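PDB 3QAT: malonyl CoA-acyl carrier protein transacylase from Bartonella henselae, which probably catalyses transfer of the malonyl group from malonyl-CoA to acyl carrier protein for fatty acid biosynthesis. Local coordinates for residues Gln14-Ile19 with Leu59-Ala65; Glu135-Ala139 with Ser203-His207. All coordinates share one frame. Where two conformers were deposited one is given. Numbering follows the deposited sequence.

How the interactions relate
Following the chain from the N terminus, residues 14-19 form the loop after strand 6-11 of the parallel sheet. Interaction 1 ties this loop to residues 59-65, which span the break between helices 56-60 and 62-82, and so closes a largely helical excursion without strands. Interaction 2 opens later, joining strand 136-142 to residues 203-207 and closing a ferredoxin-like subdomain just beyond its last strand, 196-200. The two contacts are therefore in series, neither nested nor crossed. Their centres lie about 16 Å apart, and they touch where Phe206 CZ packs 4.1 Å from Thr62 OG1. Thus the helical part of the large domain meets the small subdomain close to the Ser98-His207 pair.

Interaction 1 of 2, residues Gln14-Ile19 with Leu59-Ala65; sequences QGSQLI and LTLTANA
Two glutamines carry the polar contact. Gln14 (chi1 t, chi2 p) uses both ends of its amide: NE2 donates to Thr60 O at 3.0 Å, and OE1 accepts from Thr62 OG1 at 3.1 Å, a hydroxyl also bonding Gln66. Gln17 (chi1 p, chi2 m) donates from NE2 to Thr60 OG1 at 3.0 Å, itself bonded to Ala56 O, while its OE1 accepts Gly15 N at 2.8 Å, folding the loop. The Gly15 angles (phi/psi 110/-12) call for glycine. Leu61 (phi/psi -49/131) sits at the N-cap position of helix 62-82, its O accepting Asn64 N and Ala65 N, both at 2.8 Å. Gln17 CA lies 6.5 Å from Ala65 CA, and Ile19 CA 7.4 Å from Leu59 CA. Leu59 points toward the loop, its CD2 3.7 Å from backbone Leu18 C and its CG 4.1 Å from Gln17 CG; Ala65 CB lies 3.5 Å from Gln14 OE1. QGSQ belongs to the GQGSQ motif characteristic of malonyl-CoA:ACP transacylases; its glutamine amides thus fix the loop against the helix break.

Interaction 2 of 2, residues Glu135-Ala139 with Ser203-His207; sequences EGSMA and SAPFH
Two carbonyl oxygens, Gly136 O and Ser203 O, come within 3.3 Å of each other, both acceptors, and the segments meet without direct hydrogen bonds. The site belongs to a ferredoxin-like subdomain: strand 136-142 is an inner strand, and residues 203-207 form the loop leaving edge strand 196-200; CA 203 to 206 runs about 85° to CA 136 to 138. Gly136 CA lies 4.9 Å from Pro205 CA, and Ser137 CA 4.9 Å from Ser203 CA. A bridging water accepts from Gly136 N at 3.1 Å and lies 3.2 Å from Ser203 O. Pro205 (phi/psi -84/69) centres an inverse gamma turn, closed by a weak 2.9 Å bond from Phe206 N to Ala204 O, which also accepts Ser203 OG at 2.7 Å. Pro205 CD sits 4.0 Å from Gly136 CA; a beta-carbon on Gly136 would clash. Met138 (chi1 m, chi2 t) places CG 3.5 Å from Ala204 O and CE 3.5 Å from Phe206 O. The loop delivers His207, whose NE2 bonds Ser98 OG, consistent with the serine-histidine dyad of this family. Met138 SD makes a Met-aromatic contact at the Phe206 ring edge, 5.0 Å from the ring centroid and 3.6 Å from Phe206 CD2.

Interaction 1 of 2, residues Gln14-Ile19 with Leu59-Ala65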
# COMPACT_ATOMS: atom_id res chain seq x y z
N GLN A 14 0.18 3.18 3.42
CA GLN A 14 0.41 4.04 4.59
C GLN A 14 1.25 5.25 4.21
O GLN A 14 2.32 5.10 3.54
CB GLN A 14 1.11 3.19 5.64
CG GLN A 14 1.43 3.95 6.94
CD GLN A 14 0.24 4.02 7.91
OE1 GLN A 14 -0.48 3.04 8.12
NE2 GLN A 14 0.08 5.18 8.55
N GLY A 15 0.79 6.44 4.61
CA GLY A 15 1.47 7.67 4.25
C GLY A 15 0.66 8.48 3.26
O GLY A 15 0.97 9.66 2.99
N SER A 16 -0.36 7.86 2.69
CA SER A 16 -1.24 8.57 1.74
C SER A 16 -2.49 9.13 2.39
O SER A 16 -3.24 9.88 1.75
CB SER A 16 -1.62 7.66 0.54
OG SER A 16 -0.47 7.42 -0.27
N GLN A 17 -2.69 8.83 3.67
CA GLN A 17 -3.89 9.30 4.37
C GLN A 17 -3.80 10.79 4.66
O GLN A 17 -2.71 11.35 4.91
CB GLN A 17 -4.14 8.49 5.66
CG GLN A 17 -3.19 8.80 6.86
CD GLN A 17 -1.78 8.26 6.71
OE1 GLN A 17 -1.50 7.46 5.82
NE2 GLN A 17 -0.88 8.73 7.58
N LEU A 18 -4.96 11.43 4.61
CA LEU A 18 -5.09 12.89 4.81
C LEU A 18 -6.45 13.12 5.46
O LEU A 18 -7.43 12.54 5.02
CB LEU A 18 -5.15 13.61 3.44
CG LEU A 18 -3.92 13.53 2.53
CD1 LEU A 18 -4.28 13.76 1.09
CD2 LEU A 18 -2.90 14.55 3.02
N ILE A 19 -6.52 14.01 6.45
CA ILE A 19 -7.83 14.39 7.03
C ILE A 19 -8.73 14.91 5.93
O ILE A 19 -8.30 15.73 5.09
CB ILE A 19 -7.69 15.52 8.07
CG1 ILE A 19 -7.03 15.00 9.34
CG2 ILE A 19 -9.08 16.16 8.37
CD1 ILE A 19 -6.58 16.18 10.28
N LEU A 59 -5.84 9.38 12.89
CA LEU A 59 -6.00 8.77 11.56
C LEU A 59 -4.75 8.02 11.10
O LEU A 59 -4.85 7.01 10.41
CB LEU A 59 -6.35 9.86 10.53
CG LEU A 59 -6.54 9.41 9.08
CD1 LEU A 59 -7.63 8.33 8.94
CD2 LEU A 59 -6.87 10.61 8.18
N THR A 60 -3.58 8.51 11.50
CA THR A 60 -2.32 7.94 11.04
C THR A 60 -2.01 6.61 11.75
O THR A 60 -1.29 5.78 11.18
CB THR A 60 -1.21 9.00 11.20
OG1 THR A 60 -1.43 10.00 10.20
CG2 THR A 60 0.20 8.44 11.01
N LEU A 61 -2.55 6.40 12.96
CA LEU A 61 -2.37 5.08 13.62
C LEU A 61 -2.71 4.01 12.59
O LEU A 61 -3.76 4.07 11.93
CB LEU A 61 -3.30 4.95 14.81
CG LEU A 61 -2.97 5.88 15.98
CD1 LEU A 61 -4.08 5.68 16.99
CD2 LEU A 61 -1.61 5.52 16.55
N THR A 62 -1.82 3.03 12.45
CA THR A 62 -1.98 2.07 11.35
C THR A 62 -3.30 1.26 11.42
O THR A 62 -3.88 0.94 10.37
CB THR A 62 -0.72 1.20 11.20
OG1 THR A 62 -0.74 0.52 9.92
CG2 THR A 62 -0.62 0.23 12.36
N ALA A 63 -3.83 1.03 12.62
CA ALA A 63 -5.13 0.35 12.76
C ALA A 63 -6.28 1.16 12.18
O ALA A 63 -7.32 0.61 11.84
CB ALA A 63 -5.40 -0.01 14.21
N ASN A 64 -6.08 2.48 12.06
CA ASN A 64 -7.04 3.36 11.38
C ASN A 64 -6.71 3.61 9.91
O ASN A 64 -7.59 3.50 9.04
CB ASN A 64 -7.20 4.66 12.16
CG ASN A 64 -7.80 4.41 13.51
OD1 ASN A 64 -8.57 3.45 13.69
ND2 ASN A 64 -7.44 5.24 14.48
N ALA A 65 -5.44 3.94 9.65
CA ALA A 65 -5.02 4.31 8.30
C ALA A 65 -5.25 3.18 7.30
O ALA A 65 -5.57 3.42 6.15
CB ALA A 65 -3.54 4.71 8.31
O HOH W 1 -1.67 11.99 7.42

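Interaction 2 of 2, residues Glu135-Ala139 with Ser203-His207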
# COMPACT_ATOMS: atom_id res chain seq x y z
N GLU A 135 11.42 -0.61 20.43
CA GLU A 135 12.32 -1.65 19.99
C GLU A 135 12.65 -1.60 18.51
O GLU A 135 13.72 -2.04 18.11
CB GLU A 135 11.82 -3.01 20.42
CG GLU A 135 11.99 -3.15 21.91
CD GLU A 135 11.38 -4.39 22.45
OE1 GLU A 135 10.88 -5.20 21.65
OE2 GLU A 135 11.40 -4.53 23.69
N GLY A 136 11.73 -1.04 17.73
CA GLY A 136 11.92 -0.97 16.28
C GLY A 136 12.07 0.45 15.81
O GLY A 136 11.75 1.40 16.52
N SER A 137 12.54 0.60 14.58
CA SER A 137 12.50 1.89 13.89
C SER A 137 12.45 1.63 12.40
O SER A 137 12.67 0.49 11.93
CB SER A 137 13.78 2.72 14.16
OG SER A 137 13.93 3.07 15.54
N MET A 138 12.21 2.70 11.64
CA MET A 138 12.40 2.70 10.17
C MET A 138 13.24 3.90 9.79
O MET A 138 13.51 4.75 10.64
CB MET A 138 11.06 2.74 9.40
CG MET A 138 10.23 1.53 9.67
SD MET A 138 8.74 1.52 8.64
CE MET A 138 9.33 0.60 7.24
N ALA A 139 13.71 3.95 8.54
CA ALA A 139 14.38 5.15 8.05
C ALA A 139 14.14 5.31 6.57
O ALA A 139 14.05 4.31 5.84
CB ALA A 139 15.90 5.11 8.34
N SER A 203 8.66 4.50 14.76
CA SER A 203 7.89 3.66 13.81
C SER A 203 7.93 2.20 14.24
O SER A 203 8.97 1.71 14.70
CB SER A 203 8.47 3.76 12.39
OG SER A 203 7.67 2.98 11.49
N ALA A 204 6.81 1.49 14.07
CA ALA A 204 6.84 0.05 14.06
C ALA A 204 7.80 -0.40 12.95
O ALA A 204 7.88 0.29 11.90
CB ALA A 204 5.43 -0.53 13.80
N PRO A 205 8.51 -1.52 13.15
CA PRO A 205 9.47 -1.93 12.14
C PRO A 205 8.77 -2.72 11.03
O PRO A 205 9.01 -3.92 10.88
CB PRO A 205 10.44 -2.82 12.92
CG PRO A 205 9.58 -3.43 13.98
CD PRO A 205 8.63 -2.34 14.38
N PHE A 206 7.95 -2.04 10.23
CA PHE A 206 7.19 -2.70 9.15
C PHE A 206 8.15 -3.37 8.17
O PHE A 206 9.28 -2.88 7.91
CB PHE A 206 6.33 -1.67 8.37
CG PHE A 206 5.26 -0.98 9.19
CD1 PHE A 206 4.07 -1.63 9.50
CD2 PHE A 206 5.42 0.34 9.59
CE1 PHE A 206 3.07 -0.99 10.23
CE2 PHE A 206 4.41 1.00 10.33
CZ PHE A 206 3.25 0.33 10.65
N HIS A 207 7.71 -4.49 7.60
CA HIS A 207 8.48 -5.17 6.53
C HIS A 207 9.88 -5.54 6.97
O HIS A 207 10.85 -5.40 6.22
CB HIS A 207 8.48 -4.33 5.24
CG HIS A 207 7.09 -4.10 4.76
ND1 HIS A 207 6.29 -5.14 4.33
CD2 HIS A 207 6.30 -2.99 4.79
CE1 HIS A 207 5.08 -4.68 4.08
NE2 HIS A 207 5.05 -3.38 4.36
O HOH W 2 8.84 0.11 17.47